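Local coordinates for ferrichrome ABC transporter substrate-binding protein (Staphylococcus pseudintermedius, PDB 5FLY) that binds ferrichrome-type iron siderophores and probably hands them to a membrane ABC transporter for import, at residues F106-Y111 against W258-Y263; P33-G38 against L114-A119; T159-F164 against P230-T235. All coordinates share one frame; numbering follows the deposited sequence.

Contact 1. Residues F106-Y111 against W258-Y263. With 7PG (2,5,8,11,14,17,20,23-octaoxapentacosan-25-ol), chain P.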
loop_
_atom_site.group_PDB
_atom_site.type_symbol
_atom_site.label_atom_id
_atom_site.label_comp_id
_atom_site.label_asym_id
_atom_site.label_seq_id
_atom_site.Cartn_x
_atom_site.Cartn_y
_atom_site.Cartn_z
ATOM N N PHE A 106 -10.660 -4.696 8.838
ATOM C CA PHE A 106 -9.711 -3.650 9.163
ATOM C C PHE A 106 -10.166 -2.255 8.761
ATOM O O PHE A 106 -10.616 -2.026 7.634
ATOM C CB PHE A 106 -8.378 -3.920 8.484
ATOM C CG PHE A 106 -7.521 -4.937 9.191
ATOM C CD1 PHE A 106 -6.734 -4.562 10.267
ATOM C CD2 PHE A 106 -7.497 -6.254 8.768
ATOM C CE1 PHE A 106 -5.949 -5.500 10.931
ATOM C CE2 PHE A 106 -6.705 -7.184 9.403
ATOM C CZ PHE A 106 -5.940 -6.807 10.498
ATOM N N ASP A 107 -10.001 -1.337 9.706
ATOM C CA ASP A 107 -10.011 0.106 9.438
ATOM C C ASP A 107 -8.584 0.417 9.001
ATOM O O ASP A 107 -7.692 0.629 9.830
ATOM C CB ASP A 107 -10.441 0.901 10.686
ATOM C CG ASP A 107 -10.710 2.398 10.421
ATOM O OD1 ASP A 107 -10.322 3.012 9.406
ATOM O OD2 ASP A 107 -11.311 2.993 11.319
ATOM N N TYR A 108 -8.367 0.348 7.690
ATOM C CA TYR A 108 -7.032 0.433 7.098
ATOM C C TYR A 108 -6.158 1.534 7.714
ATOM O O TYR A 108 -5.009 1.293 8.108
ATOM C CB TYR A 108 -7.139 0.666 5.592
ATOM C CG TYR A 108 -5.811 1.059 5.005
ATOM C CD1 TYR A 108 -4.830 0.106 4.818
ATOM C CD2 TYR A 108 -5.519 2.387 4.695
ATOM C CE1 TYR A 108 -3.598 0.441 4.320
ATOM C CE2 TYR A 108 -4.278 2.742 4.199
ATOM C CZ TYR A 108 -3.323 1.759 4.012
ATOM O OH TYR A 108 -2.083 2.073 3.513
ATOM N N ALA A 109 -6.713 2.736 7.816
ATOM C CA ALA A 109 -5.927 3.903 8.199
ATOM C C ALA A 109 -5.409 3.881 9.642
ATOM O O ALA A 109 -4.571 4.710 10.002
ATOM C CB ALA A 109 -6.739 5.171 7.966
ATOM N N LYS A 110 -5.870 2.935 10.457
ATOM C CA LYS A 110 -5.422 2.852 11.850
ATOM C C LYS A 110 -4.038 2.221 12.027
ATOM O O LYS A 110 -3.485 2.259 13.128
ATOM C CB LYS A 110 -6.440 2.066 12.677
ATOM C CG LYS A 110 -7.775 2.749 12.812
ATOM C CD LYS A 110 -7.639 4.050 13.564
ATOM C CE LYS A 110 -8.971 4.750 13.723
ATOM N NZ LYS A 110 -8.773 6.002 14.504
ATOM N N TYR A 111 -3.484 1.660 10.955
ATOM C CA TYR A 111 -2.164 1.016 10.990
ATOM C C TYR A 111 -1.225 1.627 9.953
ATOM O O TYR A 111 -1.564 1.675 8.768
ATOM C CB TYR A 111 -2.268 -0.491 10.704
ATOM C CG TYR A 111 -3.035 -1.286 11.738
ATOM C CD1 TYR A 111 -4.418 -1.400 11.684
ATOM C CD2 TYR A 111 -2.364 -1.932 12.770
ATOM C CE1 TYR A 111 -5.107 -2.133 12.640
ATOM C CE2 TYR A 111 -3.047 -2.671 13.720
ATOM C CZ TYR A 111 -4.417 -2.766 13.649
ATOM O OH TYR A 111 -5.088 -3.521 14.599
ATOM N N TRP A 258 0.565 0.023 -6.208
ATOM C CA TRP A 258 -0.611 0.278 -5.372
ATOM C C TRP A 258 -0.447 -0.177 -3.926
ATOM O O TRP A 258 -0.941 0.484 -3.014
ATOM C CB TRP A 258 -1.856 -0.404 -5.927
ATOM C CG TRP A 258 -2.461 0.268 -7.107
ATOM C CD1 TRP A 258 -2.538 1.611 -7.340
ATOM C CD2 TRP A 258 -3.054 -0.378 -8.235
ATOM N NE1 TRP A 258 -3.150 1.841 -8.552
ATOM C CE2 TRP A 258 -3.475 0.632 -9.119
ATOM C CE3 TRP A 258 -3.273 -1.723 -8.584
ATOM C CZ2 TRP A 258 -4.103 0.347 -10.327
ATOM C CZ3 TRP A 258 -3.899 -2.002 -9.797
ATOM C CH2 TRP A 258 -4.303 -0.972 -10.647
ATOM N N TYR A 259 0.199 -1.320 -3.718
ATOM C CA TYR A 259 0.178 -1.980 -2.405
ATOM C C TYR A 259 1.386 -1.618 -1.516
ATOM O O TYR A 259 2.319 -0.949 -1.963
ATOM C CB TYR A 259 0.051 -3.502 -2.622
ATOM C CG TYR A 259 -1.289 -3.810 -3.259
ATOM C CD1 TYR A 259 -2.446 -3.744 -2.503
ATOM C CD2 TYR A 259 -1.406 -4.091 -4.613
ATOM C CE1 TYR A 259 -3.687 -3.980 -3.060
ATOM C CE2 TYR A 259 -2.658 -4.323 -5.187
ATOM C CZ TYR A 259 -3.787 -4.259 -4.400
ATOM O OH TYR A 259 -5.033 -4.482 -4.941
ATOM N N ASN A 260 1.344 -2.028 -0.247
ATOM C CA ASN A 260 2.427 -1.734 0.689
ATOM C C ASN A 260 2.805 -2.947 1.539
ATOM O O ASN A 260 3.328 -2.809 2.634
ATOM C CB ASN A 260 2.073 -0.524 1.590
ATOM C CG ASN A 260 0.814 -0.727 2.442
ATOM O OD1 ASN A 260 0.267 -1.821 2.554
ATOM N ND2 ASN A 260 0.356 0.359 3.060
ATOM N N ASP A 261 2.521 -4.132 1.004
ATOM C CA ASP A 261 2.973 -5.397 1.586
ATOM C C ASP A 261 4.485 -5.610 1.368
ATOM O O ASP A 261 5.098 -4.968 0.513
ATOM C CB ASP A 261 2.206 -6.530 0.939
ATOM C CG ASP A 261 2.513 -6.619 -0.527
ATOM O OD1 ASP A 261 1.875 -5.873 -1.305
ATOM O OD2 ASP A 261 3.458 -7.374 -0.892
ATOM N N PRO A 262 5.093 -6.560 2.096
ATOM C CA PRO A 262 6.546 -6.772 1.942
ATOM C C PRO A 262 7.017 -7.101 0.517
ATOM O O PRO A 262 8.137 -6.701 0.180
ATOM C CB PRO A 262 6.830 -7.942 2.896
ATOM C CG PRO A 262 5.732 -7.815 3.960
ATOM C CD PRO A 262 4.524 -7.338 3.211
ATOM N N TYR A 263 6.245 -7.831 -0.290
ATOM C CA TYR A 263 6.682 -8.132 -1.659
ATOM C C TYR A 263 6.734 -6.837 -2.459
ATOM O O TYR A 263 7.722 -6.533 -3.108
ATOM C CB TYR A 263 5.752 -9.128 -2.355
ATOM C CG TYR A 263 5.755 -10.519 -1.780
ATOM C CD1 TYR A 263 6.760 -11.426 -2.105
ATOM C CD2 TYR A 263 4.726 -10.944 -0.942
ATOM C CE1 TYR A 263 6.752 -12.709 -1.585
ATOM C CE2 TYR A 263 4.700 -12.220 -0.428
ATOM C CZ TYR A 263 5.720 -13.101 -0.745
ATOM O OH TYR A 263 5.713 -14.386 -0.233
HETATM C C2 7PG P . -6.452 -0.362 -5.815
HETATM O O1 7PG P . -6.463 0.094 -7.140
HETATM C C3 7PG P . -6.366 1.485 -7.249
HETATM C C4 7PG P . -7.744 2.087 -7.510
HETATM O O2 7PG P . -7.636 3.403 -7.982
HETATM C C5 7PG P . -6.865 4.250 -7.180
HETATM C C6 7PG P . -7.436 5.664 -7.149
HETATM O O3 7PG P . -7.217 6.227 -5.882
HETATM C C7 7PG P . -8.179 5.947 -4.903
HETATM C C8 7PG P . -7.631 6.350 -3.532
HETATM O O4 7PG P . -8.478 5.978 -2.474
HETATM C C9 7PG P . -8.740 4.612 -2.392
HETATM C C10 7PG P . -9.047 4.130 -0.972
HETATM O O5 7PG P . -8.580 2.807 -0.890
HETATM C C11 7PG P . -8.463 2.230 0.382
HETATM C C12 7PG P . -7.458 1.075 0.318
HETATM O O6 7PG P . -6.364 1.326 1.165
HETATM C C13 7PG P . -5.196 1.836 0.580
HETATM C C14 7PG P . -4.534 0.771 -0.287
HETATM O O7 7PG P . -3.154 0.805 -0.059
HETATM C C15 7PG P . -2.490 -0.417 -0.238
#

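Contact 2. Residues P33-G38 against L114-A119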
loop_
_atom_site.group_PDB
_atom_site.type_symbol
_atom_site.label_atom_id
_atom_site.label_comp_id
_atom_site.label_asym_id
_atom_site.label_seq_id
_atom_site.Cartn_x
_atom_site.Cartn_y
_atom_site.Cartn_z
ATOM N N PRO A 33 -7.251 -6.891 -0.384
ATOM C CA PRO A 33 -5.944 -7.189 -0.983
ATOM C C PRO A 33 -4.762 -6.521 -0.285
ATOM O O PRO A 33 -3.642 -7.004 -0.418
ATOM C CB PRO A 33 -6.089 -6.677 -2.419
ATOM C CG PRO A 33 -7.245 -5.731 -2.405
ATOM C CD PRO A 33 -8.169 -6.265 -1.351
ATOM N N THR A 34 -5.008 -5.430 0.430
ATOM C CA THR A 34 -3.973 -4.791 1.227
ATOM C C THR A 34 -3.216 -5.776 2.115
ATOM O O THR A 34 -2.004 -5.637 2.272
ATOM C CB THR A 34 -4.591 -3.672 2.090
ATOM O OG1 THR A 34 -5.120 -2.668 1.205
ATOM C CG2 THR A 34 -3.575 -3.064 3.035
ATOM N N TYR A 35 -3.917 -6.767 2.663
ATOM C CA TYR A 35 -3.342 -7.682 3.655
ATOM C C TYR A 35 -2.866 -9.004 3.042
ATOM O O TYR A 35 -2.262 -9.824 3.729
ATOM C CB TYR A 35 -4.370 -7.936 4.781
ATOM C CG TYR A 35 -4.841 -6.618 5.329
ATOM C CD1 TYR A 35 -4.039 -5.870 6.191
ATOM C CD2 TYR A 35 -6.053 -6.075 4.925
ATOM C CE1 TYR A 35 -4.429 -4.634 6.641
ATOM C CE2 TYR A 35 -6.460 -4.853 5.371
ATOM C CZ TYR A 35 -5.636 -4.123 6.228
ATOM O OH TYR A 35 -6.015 -2.888 6.678
ATOM N N ALA A 36 -3.104 -9.196 1.752
ATOM C CA ALA A 36 -2.783 -10.466 1.112
ATOM C C ALA A 36 -1.292 -10.726 1.026
ATOM O O ALA A 36 -0.842 -11.821 1.390
ATOM C CB ALA A 36 -3.416 -10.521 -0.275
ATOM N N GLY A 37 -0.516 -9.750 0.552
ATOM C CA GLY A 37 0.916 -9.949 0.396
ATOM C C GLY A 37 1.593 -10.244 1.717
ATOM O O GLY A 37 2.487 -11.092 1.797
ATOM N N GLY A 38 1.179 -9.535 2.759
ATOM C CA GLY A 38 1.814 -9.689 4.063
ATOM C C GLY A 38 1.587 -11.052 4.693
ATOM O O GLY A 38 2.479 -11.632 5.325
ATOM N N LEU A 114 4.234 -0.638 8.773
ATOM C CA LEU A 114 5.003 -1.557 9.612
ATOM C C LEU A 114 4.114 -2.192 10.691
ATOM O O LEU A 114 4.155 -3.408 10.898
ATOM C CB LEU A 114 6.196 -0.830 10.252
ATOM C CG LEU A 114 7.219 -0.263 9.256
ATOM C CD1 LEU A 114 8.346 0.485 9.955
ATOM C CD2 LEU A 114 7.809 -1.343 8.387
ATOM N N GLU A 115 3.307 -1.373 11.358
ATOM C CA GLU A 115 2.288 -1.857 12.304
ATOM C C GLU A 115 1.354 -2.862 11.630
ATOM O O GLU A 115 0.896 -3.817 12.231
ATOM C CB GLU A 115 1.467 -0.678 12.848
ATOM C CG GLU A 115 2.294 0.335 13.642
ATOM C CD GLU A 115 1.504 1.584 14.023
ATOM O OE1 GLU A 115 0.471 1.888 13.375
ATOM O OE2 GLU A 115 1.923 2.266 14.988
ATOM N N GLN A 116 1.055 -2.615 10.364
ATOM C CA GLN A 116 0.189 -3.509 9.608
ATOM C C GLN A 116 0.803 -4.916 9.500
ATOM O O GLN A 116 0.139 -5.916 9.726
ATOM C CB GLN A 116 -0.063 -2.906 8.224
ATOM C CG GLN A 116 -0.932 -3.718 7.281
ATOM C CD GLN A 116 -1.067 -3.023 5.954
ATOM O OE1 GLN A 116 -1.794 -2.036 5.840
ATOM N NE2 GLN A 116 -0.319 -3.485 4.954
ATOM N N GLN A 117 2.088 -4.988 9.184
ATOM C CA GLN A 117 2.721 -6.282 9.000
ATOM C C GLN A 117 2.872 -6.948 10.368
ATOM O O GLN A 117 2.748 -8.169 10.502
ATOM C CB GLN A 117 4.059 -6.129 8.281
ATOM C CG GLN A 117 4.747 -7.457 7.955
ATOM C CD GLN A 117 3.935 -8.400 7.065
ATOM O OE1 GLN A 117 2.889 -8.037 6.545
ATOM N NE2 GLN A 117 4.426 -9.624 6.901
ATOM N N GLU A 118 3.086 -6.137 11.395
ATOM C CA GLU A 118 3.105 -6.675 12.757
ATOM C C GLU A 118 1.761 -7.297 13.130
ATOM O O GLU A 118 1.717 -8.332 13.795
ATOM C CB GLU A 118 3.494 -5.591 13.752
ATOM C CG GLU A 118 4.941 -5.163 13.558
ATOM C CD GLU A 118 5.370 -3.976 14.404
ATOM O OE1 GLU A 118 4.510 -3.140 14.767
ATOM O OE2 GLU A 118 6.584 -3.892 14.698
ATOM N N ALA A 119 0.667 -6.685 12.694
ATOM C CA ALA A 119 -0.654 -7.272 12.895
ATOM C C ALA A 119 -0.789 -8.615 12.161
ATOM O O ALA A 119 -1.374 -9.555 12.689
ATOM C CB ALA A 119 -1.737 -6.325 12.432
HETATM O O HOH W 1 -3.888 -1.347 7.634
#

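Contact 3. Residues T159-F164 against P230-T235. With 7PG (2,5,8,11,14,17,20,23-octaoxapentacosan-25-ol), chain P.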
loop_
_atom_site.group_PDB
_atom_site.type_symbol
_atom_site.label_atom_id
_atom_site.label_comp_id
_atom_site.label_asym_id
_atom_site.label_seq_id
_atom_site.Cartn_x
_atom_site.Cartn_y
_atom_site.Cartn_z
ATOM N N THR A 159 6.385 14.575 -4.486
ATOM C CA THR A 159 4.950 14.519 -4.695
ATOM C C THR A 159 4.618 13.282 -5.502
ATOM O O THR A 159 5.301 13.003 -6.496
ATOM C CB THR A 159 4.462 15.765 -5.459
ATOM O OG1 THR A 159 4.710 16.930 -4.661
ATOM C CG2 THR A 159 2.966 15.649 -5.824
ATOM N N ILE A 160 3.602 12.529 -5.072
ATOM C CA ILE A 160 3.105 11.393 -5.842
ATOM C C ILE A 160 1.743 11.731 -6.402
ATOM O O ILE A 160 0.791 11.953 -5.643
ATOM C CB ILE A 160 2.982 10.089 -5.003
ATOM C CG1 ILE A 160 4.268 9.789 -4.233
ATOM C CG2 ILE A 160 2.628 8.920 -5.908
ATOM C CD1 ILE A 160 4.062 8.832 -3.093
ATOM N N PHE A 161 1.662 11.795 -7.722
ATOM C CA PHE A 161 0.384 11.831 -8.415
ATOM C C PHE A 161 0.045 10.447 -8.976
ATOM O O PHE A 161 0.941 9.673 -9.343
ATOM C CB PHE A 161 0.397 12.845 -9.546
ATOM C CG PHE A 161 0.515 14.289 -9.092
ATOM C CD1 PHE A 161 -0.418 14.868 -8.230
ATOM C CD2 PHE A 161 1.553 15.077 -9.568
ATOM C CE1 PHE A 161 -0.291 16.211 -7.848
ATOM C CE2 PHE A 161 1.685 16.404 -9.187
ATOM C CZ PHE A 161 0.760 16.975 -8.331
ATOM N N GLU A 162 -1.244 10.116 -9.016
ATOM C CA GLU A 162 -1.681 8.958 -9.795
ATOM C C GLU A 162 -2.717 9.370 -10.822
ATOM O O GLU A 162 -3.686 10.062 -10.502
ATOM C CB GLU A 162 -2.262 7.851 -8.909
ATOM C CG GLU A 162 -2.849 6.692 -9.725
ATOM C CD GLU A 162 -3.226 5.482 -8.896
ATOM O OE1 GLU A 162 -3.210 5.567 -7.641
ATOM O OE2 GLU A 162 -3.539 4.441 -9.510
ATOM N N ASP A 163 -2.481 8.920 -12.049
ATOM C CA ASP A 163 -3.392 9.057 -13.183
ATOM C C ASP A 163 -4.280 7.807 -13.218
ATOM O O ASP A 163 -3.805 6.702 -13.485
ATOM C CB ASP A 163 -2.559 9.246 -14.470
ATOM C CG ASP A 163 -3.346 9.009 -15.760
ATOM O OD1 ASP A 163 -4.471 9.529 -15.892
ATOM O OD2 ASP A 163 -2.801 8.326 -16.669
ATOM N N PHE A 164 -5.561 7.967 -12.889
ATOM C CA PHE A 164 -6.465 6.832 -12.810
ATOM C C PHE A 164 -7.871 7.237 -13.227
ATOM O O PHE A 164 -8.431 8.181 -12.676
ATOM C CB PHE A 164 -6.494 6.256 -11.392
ATOM C CG PHE A 164 -7.423 5.091 -11.248
ATOM C CD1 PHE A 164 -7.019 3.827 -11.623
ATOM C CD2 PHE A 164 -8.716 5.265 -10.761
ATOM C CE1 PHE A 164 -7.871 2.750 -11.512
ATOM C CE2 PHE A 164 -9.577 4.178 -10.643
ATOM C CZ PHE A 164 -9.149 2.926 -11.013
ATOM N N PRO A 230 -0.441 11.146 -19.414
ATOM C CA PRO A 230 -1.539 11.859 -18.757
ATOM C C PRO A 230 -1.664 13.290 -19.254
ATOM O O PRO A 230 -0.665 13.960 -19.555
ATOM C CB PRO A 230 -1.148 11.824 -17.272
ATOM C CG PRO A 230 -0.243 10.689 -17.158
ATOM C CD PRO A 230 0.547 10.689 -18.422
ATOM N N GLU A 231 -2.902 13.766 -19.328
ATOM C CA GLU A 231 -3.157 15.087 -19.858
ATOM C C GLU A 231 -2.439 16.167 -19.035
ATOM O O GLU A 231 -1.974 17.165 -19.592
ATOM C CB GLU A 231 -4.662 15.354 -19.901
ATOM C CG GLU A 231 -5.459 14.313 -20.684
ATOM C CD GLU A 231 -5.000 14.164 -22.142
ATOM O OE1 GLU A 231 -4.454 15.143 -22.708
ATOM O OE2 GLU A 231 -5.187 13.062 -22.717
ATOM N N PHE A 232 -2.308 15.952 -17.723
ATOM C CA PHE A 232 -1.767 16.989 -16.850
ATOM C C PHE A 232 -0.258 17.167 -17.024
ATOM O O PHE A 232 0.302 18.139 -16.524
ATOM C CB PHE A 232 -2.122 16.723 -15.374
ATOM C CG PHE A 232 -1.379 15.577 -14.723
ATOM C CD1 PHE A 232 -0.099 15.759 -14.226
ATOM C CD2 PHE A 232 -2.002 14.349 -14.519
ATOM C CE1 PHE A 232 0.586 14.720 -13.607
ATOM C CE2 PHE A 232 -1.333 13.304 -13.881
ATOM C CZ PHE A 232 -0.036 13.493 -13.426
ATOM N N GLN A 233 0.396 16.266 -17.755
ATOM C CA GLN A 233 1.819 16.425 -18.025
ATOM C C GLN A 233 2.104 17.219 -19.314
ATOM O O GLN A 233 3.264 17.430 -19.678
ATOM C CB GLN A 233 2.494 15.060 -18.105
ATOM C CG GLN A 233 2.495 14.279 -16.793
ATOM C CD GLN A 233 3.292 13.008 -16.909
ATOM O OE1 GLN A 233 3.712 12.635 -18.004
ATOM N NE2 GLN A 233 3.506 12.327 -15.781
ATOM N N LYS A 234 1.053 17.671 -19.991
ATOM C CA LYS A 234 1.221 18.349 -21.278
ATOM C C LYS A 234 1.163 19.870 -21.188
ATOM O O LYS A 234 1.587 20.562 -22.120
ATOM C CB LYS A 234 0.156 17.858 -22.253
ATOM C CG LYS A 234 0.162 16.345 -22.432
ATOM C CD LYS A 234 -0.948 15.890 -23.349
ATOM C CE LYS A 234 -1.019 14.376 -23.427
ATOM N NZ LYS A 234 -2.185 13.941 -24.262
ATOM N N THR A 235 0.664 20.385 -20.068
ATOM C CA THR A 235 0.389 21.814 -19.923
ATOM C C THR A 235 1.612 22.699 -19.769
ATOM O O THR A 235 2.678 22.247 -19.375
ATOM C CB THR A 235 -0.491 22.092 -18.681
ATOM O OG1 THR A 235 0.240 21.754 -17.501
ATOM C CG2 THR A 235 -1.783 21.282 -18.719
HETATM C C2 7PG P . -6.452 -0.362 -5.815
HETATM O O1 7PG P . -6.463 0.094 -7.140
HETATM C C3 7PG P . -6.366 1.485 -7.249
HETATM C C4 7PG P . -7.744 2.087 -7.510
HETATM O O2 7PG P . -7.636 3.403 -7.982
HETATM C C5 7PG P . -6.865 4.250 -7.180
HETATM C C6 7PG P . -7.436 5.664 -7.149
HETATM O O3 7PG P . -7.217 6.227 -5.882
HETATM C C7 7PG P . -8.179 5.947 -4.903
HETATM C C8 7PG P . -7.631 6.350 -3.532
HETATM O O4 7PG P . -8.478 5.978 -2.474
HETATM C C9 7PG P . -8.740 4.612 -2.392
HETATM C C10 7PG P . -9.047 4.130 -0.972
HETATM O O5 7PG P . -8.580 2.807 -0.890
HETATM C C11 7PG P . -8.463 2.230 0.382
HETATM C C12 7PG P . -7.458 1.075 0.318
HETATM O O6 7PG P . -6.364 1.326 1.165
HETATM C C13 7PG P . -5.196 1.836 0.580
HETATM C C14 7PG P . -4.534 0.771 -0.287
HETATM O O7 7PG P . -3.154 0.805 -0.059
HETATM C C15 7PG P . -2.490 -0.417 -0.238
HETATM O O HOH W 2 -4.960 11.184 -18.378
#

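Contact 1. Residues F106-Y111 against W258-Y263
In the ligand cleft of this class III solute-binding protein, Y108 meets N260, a contact between the loop after strand 103-106 and the residues leading into helix 262-278. The evidence is a single close approach: Y108 OH lies 3.0 Å from N260 ND2, with the amide nitrogen at the edge of the phenol ring and near its plane. The two side chains arrive from opposite directions, and ring and amide planes differ by only 26°. Y108 reaches inward because its CG stands trans to the backbone N (chi1 167°), while N260 CG sits between its own backbone N and carbonyl carbon. Both polar ends have further partners: Y108 OH is hydrogen-bonded to N174 O, and N260 ND2 to E180 OE2. The bond to the E180 carboxylate helps settle which way round the buried amide sits, with its nitrogen on the side of Y108.

The bound polyether 7PG covers one face of the Y108 ring, its O6 standing 3.7 Å above the plane and over the ring centre. W258 treats the chain in the same way, with 7PG O1 held 3.5 Å above the indole plane over its centre, while W258 NE1 is hydrogen-bonded to E162 OE2. Near the same residue, 7PG C15 comes within 3.3 Å of W258 O. Farther along, D261 occupies the N-cap of helix 262-278, where its OD2 accepts a weak bond from Y263 N at 2.9 Å. Aromatic faces laid against a curled polyether thus line the cleft of this solute-binding protein, where ferrichrome probably binds.

Contact 2. Residues P33-G38 against L114-A119
Q116 and Q117, neighbours on helix 113-124, reach across to T34 and Y35, and to G38 of helix 36-41, so that two helices of the lobe built on the parallel sheet with strands 28-30 and 84-88 are held together. The lobe belongs to the periplasmic binding protein fold, and T34 lines its ligand pocket.

Along helix 113-124 the contact proper begins at Q116. Its chain is fully stretched, chi1 and chi2 both near 180°, which sets the amide against the T34 methyl and the rim atom CE1 of Y35; the Q116 side chain crosses those of T34 and Y35 at about a right angle. T34 CG2 approaches Q116 OE1 to 3.5 Å; the same methyl lies 3.9 Å above the Y35 ring, over its centre. Lower on the chain, Q116 CG is 3.7 Å from Y35 CE1, the amide plane standing 67° from the ring plane. A water joins the polar ends: it accepts from Y35 OH at 2.8 Å and donates to Q116 OE1. Because Q116 NE2 is taken up by N260 OD1, both ends of this buried amide are satisfied and its flip is fixed. T34 OG1 is hydrogen-bonded to Y88 OH, and the Y35 ring is stacked on F106.

One residue on, Q117 bends at chi2 (59°) and folds its amide over G38, where no side chain intervenes and Q117 OE1 comes to 3.2 Å from G38 CA. The amide nitrogen donates: Q117 NE2 to G38 O is 3.2 Å and nearly straight, the oxygen lying in the glutamine's amide plane but the donor tilted from the plane of the G38 carbonyl.

Contact 3. Residues T159-F164 against P230-T235
F161 and D163, two residues apart on one face of strand 158-164, press against F232 and P230 of the turn that follows strand 218-223, and this packed part gives way to a watered rim. The closest approach is at the proline, where P230 CG lies 3.5 Å from D163 OD2, a van der Waals contact. Deeper in, F161 CB touches F232 CZ at 4.0 Å. The two rings lie with centroids 5.6 Å apart and planes at 66°, an oblique pairing. F232 also presents its ring edge to D163 CB, 4.3 Å from its CE2, and is met by W238 in an edge-to-face pair. It reaches inward with CG between backbone N and carbonyl carbon (chi1 72°).

Strand 158-164 is the middle strand of a mixed five-stranded sheet. The 3-10 turn 231-233 packs on one face of that sheet, while E162 and F164 point to the other, the ligand side. There F164 holds 7PG O2 3.2 Å above its ring, over the centre, and E162 OE1 forms a salt bridge with R177.

Toward solvent the fit changes in kind, and water takes over from direct contact. D163 OD1 accepts from a water at 3.0 Å, and that water reaches back to E231 N through a weak bond. Beyond it both E231 and K234 are exposed, and they form a salt bridge, K234 NZ standing 3.0 Å from E231 OE1 and above the carboxylate plane.

In the fold
Contacts 1 and 2 adjoin, their centres about 6 Å apart: contact 1 packs against helix 113-124, which carries half of contact 2. Contact 3 lies about 24 Å from contact 1 and 29 Å from contact 2, between centres. Along the chain the segments of contacts 1 and 2 alternate, while both segments of contact 3 come between 106-111 and 258-263. The parallel sheet with strands 28-30 and 103-106 supports contact 2 and the first half of contact 1; the mixed sheet carries contact 3. Residues 258-263 touch both neighbouring contacts. All three contacts supply residues to the 7PG pocket, consistent with a cleft between two lobes.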